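Local structure of acyl-coa oxidase (Arabidopsis thaliana, 1W07) at the interface of chains A and B. The protein catalyses the FAD-dependent desaturation of long- and medium-chain acyl-CoAs to 2-trans-enoyl-CoAs, passing electrons to oxygen to give hydrogen peroxide in peroxisomal beta-oxidation. Numbering follows the deposited sequence. Chains: chain A/B, Acyl-coa oxidase.

The interface of chains A and B. Residues chain A 174-175, 225-228; chain B 401-402, 404-405.
The 3-10 helix 401-404 of chain B, whose B:Gly401 is part of an FAD site, and B:Leu405 just after it meet A:Trp174, A:Trp175 and the 225-228 loop of chain A at the interface of the two-fold symmetric homodimer. The CZ2–CH2 rim of the A:Trp175 indole is wedged between B:Leu405 on one side of its plane and B:Tyr404 and the B:Gly401 carbonyl on the other. The pyrrole nitrogen NE1 donates a hydrogen bond to the imidazole nitrogen ND1 of B:His402 (3.2 Å, 149° at the hydrogen); the bond is bent, each nitrogen tilted out of the other's ring plane, more so from the imidazole. The same imidazole meets A:Trp174 edge to face, the rings nearly perpendicular at 87° and CE1 of B:His402 3.5 Å from CD1 of A:Trp174.

Beyond this polar end, the six-membered ring of A:Trp175 reaches B:Tyr404, with CH2 3.7 Å from CD2 of the phenol ring; A:Trp175 CZ3 lies in plane at the edge of that ring. On the opposite side of the indole, B:Leu405 CG lies 3.8 Å from A:Trp175 CZ2. A:Ile225 CD1 sits over the same face as B:Leu405, 3.4 Å above the plane and offset toward the rim. An alanine in place of A:Trp175 would probably leave B:His402 ND1 without its donor and open a gap beside B:Tyr404 and B:Leu405.

B:Leu405 carries much of the apolar packing. CG, anti to the carbonyl carbon (chi1 -86°), brings the branch point toward the A:Trp175 rim; CD1 meets the indole edge of A:Trp174 in plane, 3.7 Å from NE1, while CD2 turns toward the 225-228 loop. A:Lys228 and B:Leu405 pair as an antiparallel beta bridge, which sets the loop alongside the segment that follows the helix. On the lysine, the aliphatic stem does the packing, CB lying 3.8 Å from B:Tyr404 CE2. The leucine CD2 methyl ends against the loop backbone, 3.5 Å from the carbonyl oxygen O of A:Thr227.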
loop_
_atom_site.group_PDB
_atom_site.type_symbol
_atom_site.label_atom_id
_atom_site.label_comp_id
_atom_site.label_asym_id
_atom_site.label_seq_id
_atom_site.Cartn_x
_atom_site.Cartn_y
_atom_site.Cartn_z
ATOM N N TRP A 174 21.861 4.159 -11.979
ATOM C CA TRP A 174 20.662 4.781 -11.432
ATOM C C TRP A 174 20.123 3.940 -10.256
ATOM O O TRP A 174 19.843 2.756 -10.412
ATOM C CB TRP A 174 19.609 4.872 -12.552
ATOM C CG TRP A 174 18.429 5.772 -12.274
ATOM C CD1 TRP A 174 17.305 5.463 -11.568
ATOM C CD2 TRP A 174 18.291 7.152 -12.663
ATOM N NE1 TRP A 174 16.472 6.560 -11.489
ATOM C CE2 TRP A 174 17.053 7.609 -12.149
ATOM C CE3 TRP A 174 19.089 8.040 -13.393
ATOM C CZ2 TRP A 174 16.596 8.917 -12.344
ATOM C CZ3 TRP A 174 18.638 9.356 -13.584
ATOM C CH2 TRP A 174 17.402 9.776 -13.060
ATOM N N TRP A 175 20.006 4.591 -9.103
ATOM C CA TRP A 175 19.528 4.032 -7.836
ATOM C C TRP A 175 20.557 3.788 -6.722
ATOM O O TRP A 175 20.189 3.811 -5.545
ATOM C CB TRP A 175 18.718 2.723 -8.055
ATOM C CG TRP A 175 17.261 2.996 -8.385
ATOM C CD1 TRP A 175 16.627 2.767 -9.559
ATOM C CD2 TRP A 175 16.316 3.672 -7.535
ATOM N NE1 TRP A 175 15.345 3.265 -9.506
ATOM C CE2 TRP A 175 15.131 3.831 -8.277
ATOM C CE3 TRP A 175 16.366 4.162 -6.218
ATOM C CZ2 TRP A 175 14.001 4.470 -7.762
ATOM C CZ3 TRP A 175 15.238 4.787 -5.700
ATOM C CH2 TRP A 175 14.071 4.936 -6.480
ATOM N N ILE A 225 19.040 11.145 -7.744
ATOM C CA ILE A 225 17.954 10.863 -8.689
ATOM C C ILE A 225 16.608 11.497 -8.383
ATOM O O ILE A 225 15.672 11.394 -9.187
ATOM C CB ILE A 225 17.728 9.347 -8.880
ATOM C CG1 ILE A 225 17.326 8.686 -7.551
ATOM C CG2 ILE A 225 18.986 8.719 -9.442
ATOM C CD1 ILE A 225 16.849 7.243 -7.763
ATOM N N GLY A 226 16.502 12.145 -7.229
ATOM C CA GLY A 226 15.254 12.796 -6.908
ATOM C C GLY A 226 14.515 12.282 -5.696
ATOM O O GLY A 226 14.925 11.305 -5.058
ATOM N N THR A 227 13.411 12.955 -5.385
ATOM C CA THR A 227 12.579 12.630 -4.234
ATOM C C THR A 227 11.901 11.280 -4.392
ATOM O O THR A 227 11.450 10.913 -5.480
ATOM C CB THR A 227 11.514 13.726 -4.004
ATOM O OG1 THR A 227 12.171 14.973 -3.741
ATOM C CG2 THR A 227 10.620 13.381 -2.800
ATOM N N LYS A 228 11.832 10.535 -3.304
ATOM C CA LYS A 228 11.211 9.220 -3.347
ATOM C C LYS A 228 9.955 9.173 -2.476
ATOM O O LYS A 228 9.651 10.105 -1.725
ATOM C CB LYS A 228 12.221 8.161 -2.894
ATOM C CG LYS A 228 13.424 8.026 -3.859
ATOM C CD LYS A 228 14.753 7.726 -3.167
ATOM C CE LYS A 228 15.217 8.897 -2.321
ATOM N NZ LYS A 228 16.662 8.801 -1.998
ATOM N N GLY B 401 11.701 -0.654 -9.759
ATOM C CA GLY B 401 12.424 0.368 -9.020
ATOM C C GLY B 401 12.006 1.808 -9.265
ATOM O O GLY B 401 11.788 2.565 -8.309
ATOM N N HIS B 402 11.902 2.193 -10.536
ATOM C CA HIS B 402 11.528 3.559 -10.903
ATOM C C HIS B 402 10.167 3.964 -10.371
ATOM O O HIS B 402 9.888 5.147 -10.239
ATOM C CB HIS B 402 11.559 3.757 -12.433
ATOM C CG HIS B 402 12.886 3.478 -13.055
ATOM N ND1 HIS B 402 14.082 3.729 -12.418
ATOM C CD2 HIS B 402 13.202 2.968 -14.267
ATOM C CE1 HIS B 402 15.078 3.381 -13.212
ATOM N NE2 HIS B 402 14.571 2.915 -14.339
ATOM N N TYR B 404 9.280 3.774 -7.507
ATOM C CA TYR B 404 9.505 4.294 -6.162
ATOM C C TYR B 404 9.810 5.800 -6.168
ATOM O O TYR B 404 9.728 6.477 -5.136
ATOM C CB TYR B 404 10.643 3.509 -5.500
ATOM C CG TYR B 404 10.808 3.759 -4.004
ATOM C CD1 TYR B 404 9.759 3.538 -3.105
ATOM C CD2 TYR B 404 12.020 4.212 -3.492
ATOM C CE1 TYR B 404 9.919 3.773 -1.735
ATOM C CE2 TYR B 404 12.195 4.435 -2.141
ATOM C CZ TYR B 404 11.157 4.220 -1.264
ATOM O OH TYR B 404 11.393 4.421 0.084
ATOM N N LEU B 405 10.163 6.329 -7.332
ATOM C CA LEU B 405 10.439 7.758 -7.462
ATOM C C LEU B 405 9.153 8.567 -7.473
ATOM O O LEU B 405 8.205 8.232 -8.184
ATOM C CB LEU B 405 11.201 8.046 -8.756
ATOM C CG LEU B 405 12.727 7.913 -8.696
ATOM C CD1 LEU B 405 13.323 8.009 -10.100
ATOM C CD2 LEU B 405 13.265 9.004 -7.785
#